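Local coordinates for arginine decarboxylase, A207R protein (Paramecium bursaria Chlorella virus 1, PDB 2NVA) that decarboxylates arginine to agmatine with pyridoxal 5'-phosphate as cofactor, and is a viral relative of the eukaryotic ornithine decarboxylases, at residues H158-A163 and V204-Y209; D275-Y280 and P316-G321; K25-L30 and E259-L264; R182-Y187 and S227-D232. One frame throughout, in Å; residues are numbered along the deposited sequence.

Contact 1: H158-A163 and V204-Y209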
# COMPACT_ATOMS: atom_id res chain seq x y z
N HIS A 158 36.50 6.82 -6.35
CA HIS A 158 36.70 6.33 -4.99
C HIS A 158 36.09 4.93 -4.79
O HIS A 158 36.75 4.05 -4.24
CB HIS A 158 36.09 7.30 -3.96
CG HIS A 158 35.97 6.71 -2.59
ND1 HIS A 158 37.05 6.55 -1.75
CD2 HIS A 158 34.90 6.22 -1.92
CE1 HIS A 158 36.65 5.99 -0.62
NE2 HIS A 158 35.35 5.78 -0.70
N LEU A 159 34.85 4.76 -5.22
CA LEU A 159 34.15 3.48 -5.05
C LEU A 159 34.82 2.35 -5.83
O LEU A 159 34.92 1.23 -5.35
CB LEU A 159 32.69 3.61 -5.47
CG LEU A 159 31.78 4.39 -4.51
CD1 LEU A 159 30.41 4.53 -5.13
CD2 LEU A 159 31.68 3.72 -3.14
N LEU A 160 35.29 2.67 -7.02
CA LEU A 160 35.99 1.70 -7.87
C LEU A 160 37.33 1.32 -7.26
O LEU A 160 37.73 0.16 -7.34
CB LEU A 160 36.16 2.24 -9.29
CG LEU A 160 34.84 2.42 -10.08
CD1 LEU A 160 35.06 3.28 -11.30
CD2 LEU A 160 34.24 1.08 -10.48
N GLU A 161 38.01 2.29 -6.66
CA GLU A 161 39.29 2.05 -6.00
C GLU A 161 39.11 1.20 -4.76
O GLU A 161 39.91 0.32 -4.47
CB GLU A 161 39.96 3.36 -5.65
CG GLU A 161 40.58 4.06 -6.85
CD GLU A 161 41.13 5.45 -6.54
OE1 GLU A 161 42.05 5.89 -7.26
OE2 GLU A 161 40.64 6.11 -5.58
N TYR A 162 38.03 1.47 -4.02
CA TYR A 162 37.71 0.71 -2.83
C TYR A 162 37.39 -0.74 -3.18
O TYR A 162 37.81 -1.67 -2.47
CB TYR A 162 36.56 1.36 -2.06
CG TYR A 162 36.44 0.88 -0.63
CD1 TYR A 162 37.42 1.19 0.33
CD2 TYR A 162 35.35 0.12 -0.23
CE1 TYR A 162 37.30 0.74 1.65
CE2 TYR A 162 35.21 -0.32 1.08
CZ TYR A 162 36.17 -0.00 2.01
OH TYR A 162 36.03 -0.45 3.29
N ALA A 163 36.65 -0.94 -4.26
CA ALA A 163 36.38 -2.29 -4.73
C ALA A 163 37.69 -3.01 -5.07
O ALA A 163 37.90 -4.14 -4.66
CB ALA A 163 35.44 -2.27 -5.92
N VAL A 204 41.34 2.31 -13.01
CA VAL A 204 41.58 1.75 -11.68
C VAL A 204 42.19 0.34 -11.76
O VAL A 204 42.94 -0.06 -10.86
CB VAL A 204 40.27 1.81 -10.83
CG1 VAL A 204 40.34 0.94 -9.58
CG2 VAL A 204 39.95 3.25 -10.46
N GLY A 205 41.91 -0.38 -12.84
CA GLY A 205 42.45 -1.74 -13.02
C GLY A 205 41.40 -2.84 -13.15
O GLY A 205 41.74 -4.02 -13.20
N HIS A 206 40.13 -2.45 -13.19
CA HIS A 206 39.05 -3.39 -13.46
C HIS A 206 38.99 -3.68 -14.94
O HIS A 206 39.54 -2.92 -15.74
CB HIS A 206 37.70 -2.82 -12.97
CG HIS A 206 37.66 -2.59 -11.49
ND1 HIS A 206 37.60 -3.63 -10.58
CD2 HIS A 206 37.71 -1.45 -10.76
CE1 HIS A 206 37.59 -3.13 -9.36
NE2 HIS A 206 37.66 -1.82 -9.44
N LYS A 207 38.31 -4.77 -15.29
CA LYS A 207 38.12 -5.18 -16.68
C LYS A 207 36.62 -5.32 -16.95
O LYS A 207 36.12 -6.43 -17.15
CB LYS A 207 38.88 -6.49 -16.97
CG LYS A 207 40.40 -6.31 -16.83
CD LYS A 207 41.21 -7.56 -17.18
CE LYS A 207 41.33 -8.52 -15.99
NZ LYS A 207 42.55 -9.45 -16.17
N PRO A 208 35.90 -4.18 -16.95
CA PRO A 208 34.44 -4.25 -17.08
C PRO A 208 34.01 -4.60 -18.51
O PRO A 208 34.75 -4.32 -19.47
CB PRO A 208 33.99 -2.82 -16.73
CG PRO A 208 35.14 -1.96 -17.13
CD PRO A 208 36.38 -2.79 -16.85
N TYR A 209 32.83 -5.20 -18.63
CA TYR A 209 32.31 -5.61 -19.93
C TYR A 209 30.79 -5.50 -20.02
O TYR A 209 30.22 -5.82 -21.06
CB TYR A 209 32.76 -7.03 -20.30
CG TYR A 209 32.46 -8.09 -19.26
CD1 TYR A 209 31.32 -8.89 -19.35
CD2 TYR A 209 33.32 -8.28 -18.17
CE1 TYR A 209 31.05 -9.86 -18.37
CE2 TYR A 209 33.06 -9.24 -17.21
CZ TYR A 209 31.93 -10.02 -17.31
OH TYR A 209 31.70 -10.98 -16.33
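His-206 reaches across to Leu-160 in the outer layer of the TIM barrel, where the loop that follows helix 184-204 packs on helix 156-165. A Schellman motif ends helix 184-204. Gly-205, at positive phi, is its C-prime residue, and the chain then turns toward strand 210-212.

One hydrogen bond crosses the contact. His-206 NE2 donates to Leu-160 O at 2.9 Å, and the bond is almost straight, with 173° at the hydrogen. The acceptor lies in the plane of the imidazole, at its edge, while seen from the carbonyl the donor arrives bent, 133° at O and tilted from the carbonyl plane. The bond fixes a proton on NE2 and ties a main-chain oxygen of the helix to the loop.

The rest is van der Waals contact. Val-204 CG1, anti to its backbone N, comes to 3.5 Å from Leu-160 O, so this oxygen has a methyl as well as the imidazole close by. The other branch of the valine, CG2, lies 3.8 Å from Glu-161 CG and 4.1 Å from Leu-160 CB; the glutamate and valine side chains cross at about a right angle. Beyond CG the glutamate chain is extended, and its OE1 forms a salt bridge with Arg-157 of the same helix.

Val-170 of strand 170-174 touches Leu-160, Ala-163 and His-206, closing the barrel side of the contact. One turn along the helix, Ala-163 CB approaches the imidazole obliquely, 4.1 Å from His-206 CE1.

Contact 2: D275-Y280 and P316-G321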
# COMPACT_ATOMS: atom_id res chain seq x y z
N ASP A 275 -27.31 15.38 -7.22
CA ASP A 275 -27.26 16.60 -8.04
C ASP A 275 -26.50 16.38 -9.35
O ASP A 275 -25.59 17.14 -9.70
CB ASP A 275 -26.65 17.76 -7.24
CG ASP A 275 -27.49 18.14 -6.01
OD1 ASP A 275 -28.73 18.13 -6.10
OD2 ASP A 275 -26.87 18.45 -4.96
N GLY A 276 -26.85 15.30 -10.05
CA GLY A 276 -26.33 15.04 -11.39
C GLY A 276 -24.95 14.40 -11.43
O GLY A 276 -24.42 14.15 -12.52
N LEU A 277 -24.37 14.13 -10.25
CA LEU A 277 -23.08 13.46 -10.18
C LEU A 277 -23.29 12.00 -9.80
O LEU A 277 -23.98 11.70 -8.82
CB LEU A 277 -22.16 14.15 -9.15
CG LEU A 277 -20.69 13.70 -9.13
CD1 LEU A 277 -19.97 14.04 -10.44
CD2 LEU A 277 -19.95 14.30 -7.94
N TYR A 278 -22.68 11.09 -10.56
CA TYR A 278 -22.89 9.66 -10.39
C TYR A 278 -21.69 9.02 -9.72
O TYR A 278 -20.63 8.90 -10.32
CB TYR A 278 -23.15 8.99 -11.74
CG TYR A 278 -24.47 9.44 -12.35
CD1 TYR A 278 -25.55 8.57 -12.43
CD2 TYR A 278 -24.63 10.74 -12.83
CE1 TYR A 278 -26.77 8.97 -12.98
CE2 TYR A 278 -25.85 11.17 -13.37
CZ TYR A 278 -26.91 10.28 -13.45
OH TYR A 278 -28.11 10.68 -14.00
N GLU A 279 -21.88 8.61 -8.47
CA GLU A 279 -20.79 8.07 -7.66
C GLU A 279 -20.92 6.55 -7.54
O GLU A 279 -21.98 6.05 -7.19
CB GLU A 279 -20.79 8.72 -6.27
CG GLU A 279 -20.66 10.25 -6.30
CD GLU A 279 -21.02 10.93 -4.98
OE1 GLU A 279 -21.86 10.39 -4.22
OE2 GLU A 279 -20.49 12.03 -4.72
N TYR A 280 -19.84 5.84 -7.85
CA TYR A 280 -19.86 4.38 -7.84
C TYR A 280 -18.78 3.83 -6.94
O TYR A 280 -17.69 4.41 -6.85
CB TYR A 280 -19.64 3.83 -9.25
CG TYR A 280 -20.62 4.37 -10.25
CD1 TYR A 280 -21.95 3.92 -10.28
CD2 TYR A 280 -20.23 5.33 -11.18
CE1 TYR A 280 -22.85 4.42 -11.22
CE2 TYR A 280 -21.12 5.85 -12.11
CZ TYR A 280 -22.44 5.38 -12.13
OH TYR A 280 -23.31 5.88 -13.07
N PRO A 316 -21.47 12.54 -15.68
CA PRO A 316 -20.23 12.73 -14.92
C PRO A 316 -20.16 11.74 -13.75
O PRO A 316 -21.09 11.67 -12.95
CB PRO A 316 -20.31 14.18 -14.44
CG PRO A 316 -21.76 14.60 -14.62
CD PRO A 316 -22.46 13.61 -15.47
N SER A 317 -19.07 10.98 -13.70
CA SER A 317 -18.95 9.83 -12.80
C SER A 317 -17.75 9.97 -11.88
O SER A 317 -16.74 10.57 -12.25
CB SER A 317 -18.83 8.54 -13.63
OG SER A 317 -19.91 8.44 -14.55
N VAL A 318 -17.86 9.38 -10.69
CA VAL A 318 -16.73 9.31 -9.76
C VAL A 318 -16.56 7.83 -9.41
O VAL A 318 -17.53 7.17 -9.02
CB VAL A 318 -16.97 10.13 -8.47
CG1 VAL A 318 -15.69 10.21 -7.64
CG2 VAL A 318 -17.45 11.53 -8.81
N LEU A 319 -15.34 7.31 -9.57
CA LEU A 319 -15.09 5.89 -9.29
C LEU A 319 -14.35 5.73 -7.97
O LEU A 319 -13.16 6.05 -7.87
CB LEU A 319 -14.31 5.24 -10.43
CG LEU A 319 -14.80 5.56 -11.84
CD1 LEU A 319 -13.95 4.82 -12.87
CD2 LEU A 319 -16.31 5.22 -12.05
N TYR A 320 -15.07 5.26 -6.95
CA TYR A 320 -14.50 5.07 -5.60
C TYR A 320 -14.03 3.65 -5.34
O TYR A 320 -14.66 2.70 -5.82
CB TYR A 320 -15.53 5.42 -4.54
CG TYR A 320 -15.78 6.90 -4.39
CD1 TYR A 320 -14.78 7.74 -3.88
CD2 TYR A 320 -17.00 7.46 -4.73
CE1 TYR A 320 -14.99 9.10 -3.72
CE2 TYR A 320 -17.24 8.83 -4.58
CZ TYR A 320 -16.21 9.64 -4.07
OH TYR A 320 -16.39 10.99 -3.90
N GLY A 321 -12.97 3.51 -4.56
CA GLY A 321 -12.53 2.20 -4.09
C GLY A 321 -13.41 1.76 -2.91
O GLY A 321 -14.10 2.58 -2.30
O HOH W 1 -17.90 12.73 -5.39
O HOH W 2 -21.72 6.50 -15.23
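Tyr-280 gives up the most surface here, packing along Ser-317, Val-318 and Leu-319 in a parallel beta ladder of the C-terminal beta domain. Its N-H goes to Val-318 O at 2.9 Å, and its own O takes the N-H of Tyr-320. Tyr-278 does the same two residues earlier, with Pro-316 O and Val-318 N. The ring of Tyr-280 meets Leu-319 obliquely, CD2 to CD2 at 4.0 Å, and turns its edge to Ser-317. A water joins the two hydroxyls, 2.8 Å from Tyr-280 OH and 2.7 Å from Ser-317 OG; each hydroxyl has a further protein partner, Leu-339 N and Val-315 O respectively.

Pro-316 is more exposed. Its ring covers the start of the ladder, with CG 3.4 Å from Gly-276 O and CB against Leu-277 CD1.

Val-318 points to the other face of the sheet. Its CG2, anti to the carbonyl carbon, meets Leu-277 CD2 at 3.8 Å, while CG1, anti to the backbone N (chi1 -171°), lies over the rim of the Tyr-320 ring. Glu-279, on the Val-318 face of the sheet, runs side by side with Tyr-320, the carboxylate and ring planes 75° apart. A water donates to Glu-279 OE2 and bonds Tyr-320 OH, while Glu-279 OE1 forms a salt bridge with Arg-272. Tyr-320 also packs on Asn-147 of the second subunit.

Strand 277-282 pairs antiparallel with 262-274 on its other edge, and 314-320 pairs antiparallel with 331-337. These parallel neighbours therefore lie inside the mixed sheet.

Contact 3: K25-L30 and E259-L264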
# COMPACT_ATOMS: atom_id res chain seq x y z
N LYS A 25 0.54 -14.91 -24.19
CA LYS A 25 0.83 -14.68 -25.62
C LYS A 25 1.17 -13.22 -25.90
O LYS A 25 2.01 -12.92 -26.75
CB LYS A 25 -0.35 -15.11 -26.49
CG LYS A 25 -0.81 -16.55 -26.22
CD LYS A 25 0.13 -17.58 -26.84
CE LYS A 25 -0.10 -18.99 -26.25
NZ LYS A 25 0.37 -19.04 -24.80
N ILE A 26 0.51 -12.30 -25.19
CA ILE A 26 0.84 -10.89 -25.32
C ILE A 26 2.30 -10.65 -24.96
O ILE A 26 3.03 -9.97 -25.69
CB ILE A 26 -0.12 -9.98 -24.48
CG1 ILE A 26 -1.46 -9.84 -25.22
CG2 ILE A 26 0.51 -8.60 -24.23
CD1 ILE A 26 -2.48 -8.93 -24.50
N VAL A 27 2.75 -11.23 -23.86
CA VAL A 27 4.12 -11.06 -23.38
C VAL A 27 5.11 -11.74 -24.33
O VAL A 27 6.16 -11.16 -24.62
CB VAL A 27 4.27 -11.58 -21.95
CG1 VAL A 27 5.76 -11.59 -21.49
CG2 VAL A 27 3.43 -10.70 -21.02
N GLU A 28 4.77 -12.93 -24.82
CA GLU A 28 5.59 -13.60 -25.85
C GLU A 28 5.83 -12.72 -27.07
O GLU A 28 6.97 -12.60 -27.54
CB GLU A 28 4.98 -14.95 -26.27
CG GLU A 28 4.98 -15.98 -25.13
CD GLU A 28 4.28 -17.27 -25.50
OE1 GLU A 28 4.68 -18.32 -24.95
OE2 GLU A 28 3.34 -17.24 -26.34
N ASP A 29 4.76 -12.12 -27.59
CA ASP A 29 4.87 -11.21 -28.72
C ASP A 29 5.74 -10.01 -28.39
O ASP A 29 6.53 -9.58 -29.23
CB ASP A 29 3.48 -10.75 -29.19
CG ASP A 29 2.67 -11.89 -29.79
OD1 ASP A 29 1.44 -11.71 -29.94
OD2 ASP A 29 3.24 -12.96 -30.14
N LEU A 30 5.62 -9.49 -27.17
CA LEU A 30 6.43 -8.35 -26.76
C LEU A 30 7.90 -8.72 -26.56
O LEU A 30 8.77 -7.87 -26.78
CB LEU A 30 5.88 -7.69 -25.48
CG LEU A 30 4.62 -6.82 -25.70
CD1 LEU A 30 3.95 -6.46 -24.38
CD2 LEU A 30 4.97 -5.54 -26.48
N GLU A 259 3.03 -4.39 -18.28
CA GLU A 259 1.85 -3.49 -18.40
C GLU A 259 0.66 -4.15 -19.11
O GLU A 259 -0.45 -4.19 -18.57
CB GLU A 259 2.22 -2.17 -19.09
CG GLU A 259 1.02 -1.22 -19.27
CD GLU A 259 1.39 0.14 -19.86
OE1 GLU A 259 2.60 0.43 -20.04
OE2 GLU A 259 0.46 0.94 -20.14
N HIS A 260 0.90 -4.67 -20.31
CA HIS A 260 -0.19 -5.15 -21.17
C HIS A 260 -0.55 -6.60 -20.92
O HIS A 260 -1.42 -7.16 -21.59
CB HIS A 260 0.18 -4.94 -22.65
CG HIS A 260 0.53 -3.52 -22.97
ND1 HIS A 260 -0.36 -2.48 -22.81
CD2 HIS A 260 1.67 -2.97 -23.45
CE1 HIS A 260 0.22 -1.35 -23.17
NE2 HIS A 260 1.45 -1.62 -23.57
N TYR A 261 0.14 -7.22 -19.97
CA TYR A 261 -0.08 -8.62 -19.66
C TYR A 261 -1.51 -8.93 -19.19
O TYR A 261 -2.06 -10.00 -19.48
CB TYR A 261 0.92 -9.06 -18.59
CG TYR A 261 0.79 -10.51 -18.11
CD1 TYR A 261 0.76 -11.58 -19.01
CD2 TYR A 261 0.77 -10.80 -16.74
CE1 TYR A 261 0.66 -12.90 -18.55
CE2 TYR A 261 0.67 -12.09 -16.27
CZ TYR A 261 0.62 -13.15 -17.18
OH TYR A 261 0.54 -14.44 -16.72
N SER A 262 -2.09 -8.00 -18.43
CA SER A 262 -3.36 -8.22 -17.75
C SER A 262 -4.33 -7.07 -17.94
O SER A 262 -3.93 -5.94 -18.17
CB SER A 262 -3.13 -8.41 -16.25
OG SER A 262 -2.23 -9.47 -15.99
N VAL A 263 -5.63 -7.39 -17.86
CA VAL A 263 -6.66 -6.38 -17.60
C VAL A 263 -7.23 -6.71 -16.22
O VAL A 263 -7.12 -7.85 -15.77
CB VAL A 263 -7.78 -6.35 -18.69
CG1 VAL A 263 -7.17 -6.07 -20.08
CG2 VAL A 263 -8.58 -7.66 -18.71
N LEU A 264 -7.83 -5.73 -15.55
CA LEU A 264 -8.44 -5.98 -14.24
C LEU A 264 -9.94 -5.69 -14.30
O LEU A 264 -10.33 -4.58 -14.55
CB LEU A 264 -7.78 -5.13 -13.15
CG LEU A 264 -8.32 -5.26 -11.72
CD1 LEU A 264 -8.42 -6.71 -11.24
CD2 LEU A 264 -7.44 -4.44 -10.76
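At the passage from the alpha/beta barrel to the beta domain, Ile-26 and Val-27 of helix 24-37 press on His-260 and Tyr-261, just before strand 262-274. Ile-26 brings two methyls to one main-chain oxygen: CG2 and CD1 each lie 3.6 Å from His-260 O. CG2 also touches His-260 CB at 4.0 Å, the two side chains crossing at about a right angle. Val-27 works on the next residue. Its CG2 comes obliquely to the tyrosine ring, 3.5 Å from Tyr-261 CD1; CG of this tyrosine stands anti to the backbone N (chi1 178°). One turn on, Leu-30 CD1 lies at the imidazole edge, 4.3 Å from His-260 CD2, while Glu-259 CG covers part of one ring face.

No hydrogen bond joins residues 25-30 to 259-264. The polar ends are held from elsewhere: His-260 ND1 by Ser-349 OG, NE2 by Ala-219 O, and Tyr-261 OH by Asp-52. Since a carbonyl can only accept, NE2 most likely carries a proton. The rotation of the imidazole is thus set by bonds at both nitrogens, and the helix adds van der Waals contact, part of it methyl against carbonyl oxygen.

Contact 4: R182-Y187 and S227-D232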
# COMPACT_ATOMS: atom_id res chain seq x y z
N ARG A 182 9.74 8.50 -20.67
CA ARG A 182 9.46 8.74 -22.09
C ARG A 182 10.40 9.84 -22.61
O ARG A 182 10.06 10.61 -23.51
CB ARG A 182 7.99 9.10 -22.29
CG ARG A 182 7.03 7.98 -21.88
CD ARG A 182 5.68 8.17 -22.54
NE ARG A 182 4.82 6.99 -22.45
CZ ARG A 182 3.99 6.74 -21.44
NH1 ARG A 182 3.90 7.57 -20.40
NH2 ARG A 182 3.22 5.65 -21.46
N ASN A 183 11.59 9.90 -22.03
CA ASN A 183 12.58 10.90 -22.38
C ASN A 183 13.82 10.23 -22.98
O ASN A 183 14.69 9.76 -22.22
CB ASN A 183 12.96 11.68 -21.10
CG ASN A 183 14.03 12.75 -21.32
OD1 ASN A 183 14.39 13.47 -20.39
ND2 ASN A 183 14.54 12.86 -22.53
N PRO A 184 13.91 10.16 -24.32
CA PRO A 184 15.06 9.45 -24.92
C PRO A 184 16.43 10.07 -24.62
O PRO A 184 17.43 9.35 -24.53
CB PRO A 184 14.74 9.47 -26.42
CG PRO A 184 13.88 10.69 -26.59
CD PRO A 184 13.02 10.71 -25.36
N GLU A 185 16.48 11.40 -24.48
CA GLU A 185 17.72 12.13 -24.16
C GLU A 185 18.30 11.73 -22.80
O GLU A 185 19.52 11.71 -22.62
CB GLU A 185 17.45 13.63 -24.23
CG GLU A 185 18.67 14.52 -24.06
CD GLU A 185 19.60 14.55 -25.25
OE1 GLU A 185 20.83 14.45 -25.04
OE2 GLU A 185 19.13 14.73 -26.41
N ALA A 186 17.42 11.40 -21.86
CA ALA A 186 17.85 10.92 -20.56
C ALA A 186 18.70 9.65 -20.68
O ALA A 186 19.70 9.52 -19.99
CB ALA A 186 16.65 10.69 -19.64
N TYR A 187 18.28 8.72 -21.54
CA TYR A 187 19.02 7.47 -21.77
C TYR A 187 20.34 7.73 -22.49
O TYR A 187 21.36 7.13 -22.13
CB TYR A 187 18.19 6.45 -22.54
CG TYR A 187 17.10 5.85 -21.70
CD1 TYR A 187 17.27 4.61 -21.07
CD2 TYR A 187 15.88 6.52 -21.52
CE1 TYR A 187 16.25 4.05 -20.28
CE2 TYR A 187 14.87 5.97 -20.74
CZ TYR A 187 15.06 4.74 -20.12
OH TYR A 187 14.05 4.20 -19.36
N SER A 227 5.92 1.85 -30.70
CA SER A 227 6.74 3.01 -31.04
C SER A 227 8.23 2.76 -30.84
O SER A 227 8.62 2.05 -29.90
CB SER A 227 6.31 4.24 -30.23
OG SER A 227 6.92 5.41 -30.78
N THR A 228 9.06 3.35 -31.70
CA THR A 228 10.51 3.14 -31.59
C THR A 228 11.28 4.39 -31.19
O THR A 228 12.52 4.41 -31.32
CB THR A 228 11.10 2.58 -32.89
OG1 THR A 228 11.04 3.58 -33.91
CG2 THR A 228 10.32 1.35 -33.34
N TYR A 229 10.59 5.41 -30.68
CA TYR A 229 11.27 6.65 -30.28
C TYR A 229 12.35 6.37 -29.24
O TYR A 229 13.47 6.88 -29.38
CB TYR A 229 10.32 7.80 -29.85
CG TYR A 229 9.57 7.65 -28.52
CD1 TYR A 229 8.72 6.57 -28.31
CD2 TYR A 229 9.67 8.62 -27.50
CE1 TYR A 229 8.01 6.43 -27.11
CE2 TYR A 229 8.95 8.49 -26.30
CZ TYR A 229 8.12 7.39 -26.12
OH TYR A 229 7.41 7.18 -24.94
N MET A 230 12.03 5.58 -28.21
CA MET A 230 12.99 5.30 -27.16
C MET A 230 14.13 4.41 -27.67
O MET A 230 15.31 4.76 -27.53
CB MET A 230 12.31 4.72 -25.90
CG MET A 230 11.24 5.65 -25.27
SD MET A 230 11.90 7.27 -24.77
CE MET A 230 12.68 6.82 -23.22
N SER A 231 13.76 3.30 -28.32
CA SER A 231 14.72 2.29 -28.72
C SER A 231 15.74 2.76 -29.75
O SER A 231 16.92 2.47 -29.62
CB SER A 231 14.01 1.01 -29.19
OG SER A 231 13.24 1.25 -30.36
N ASP A 232 15.29 3.50 -30.77
CA ASP A 232 16.20 4.05 -31.79
C ASP A 232 17.27 4.92 -31.17
O ASP A 232 18.46 4.83 -31.52
CB ASP A 232 15.42 4.91 -32.80
CG ASP A 232 14.50 4.10 -33.67
OD1 ASP A 232 14.79 2.88 -33.84
OD2 ASP A 232 13.49 4.67 -34.18
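Tyr-229 OH touches CB, CG and CD of Arg-182, the side chains crossing at a slant, and shares a partner with it: both the hydroxyl and Arg-182 NE bond Asp-220 OD2, the latter as a salt bridge. These two residues stand near the first turns of two outer helices of the TIM barrel, 184-204 and 229-241. The hydroxyl oxygen is 3.1 Å from Arg-182 CD and sits at the edge of the guanidinium. Ring and guanidinium planes are only 4° apart, nearly coplanar.

Beside them Met-230 reaches the start of helix 184-204. Its chain is bent at chi2 (-59°) and chi3 (-79°), which bring SD and then CE across to the other helix. SD lies 3.5 Å from Pro-184 N and 3.7 Å from Pro-184 CD, the side chains crossing at about a right angle. CE goes on to Tyr-187 CE2, 3.4 Å away, meeting that ring obliquely. Met-230 CG meanwhile sits over the centre of the Tyr-229 ring, 3.6 Å above its plane.

Tyr-187 lies next to the cofactor site. Its hydroxyl bonds Gly-215 O, next to Gly-216, which binds pyridoxal phosphate, and its side chain is about 7 Å from the bound agmatine adduct. Thr-228 stands at the N-cap position of helix 229-241, but its hydroxyl serves a side chain and no backbone N-H: OG1 donates to Asp-232 OD2 at 2.7 Å, coming from above the carboxylate plane.

Overall arrangement
Contacts 1, 3 and 4 involve outer helices of the TIM barrel, whereas contact 2 belongs to the beta domain. Contacts 1 and 4 share helix 184-204, one at its C-terminal end and the other at its start, with centres 30 Å apart. Contact 3 joins the two domains: its strand 262-274 is a sheet neighbour of strand 277-282 in contact 2. Contacts 1 to 3 are mainly buried, contact 4 only partly. Their chemistry follows their place: a ladder of main-chain bonds in contact 2, a single histidine-to-carbonyl bond in contact 1, and no hydrogen bond across contacts 3 and 4. Contact 4 comes nearest the cofactor.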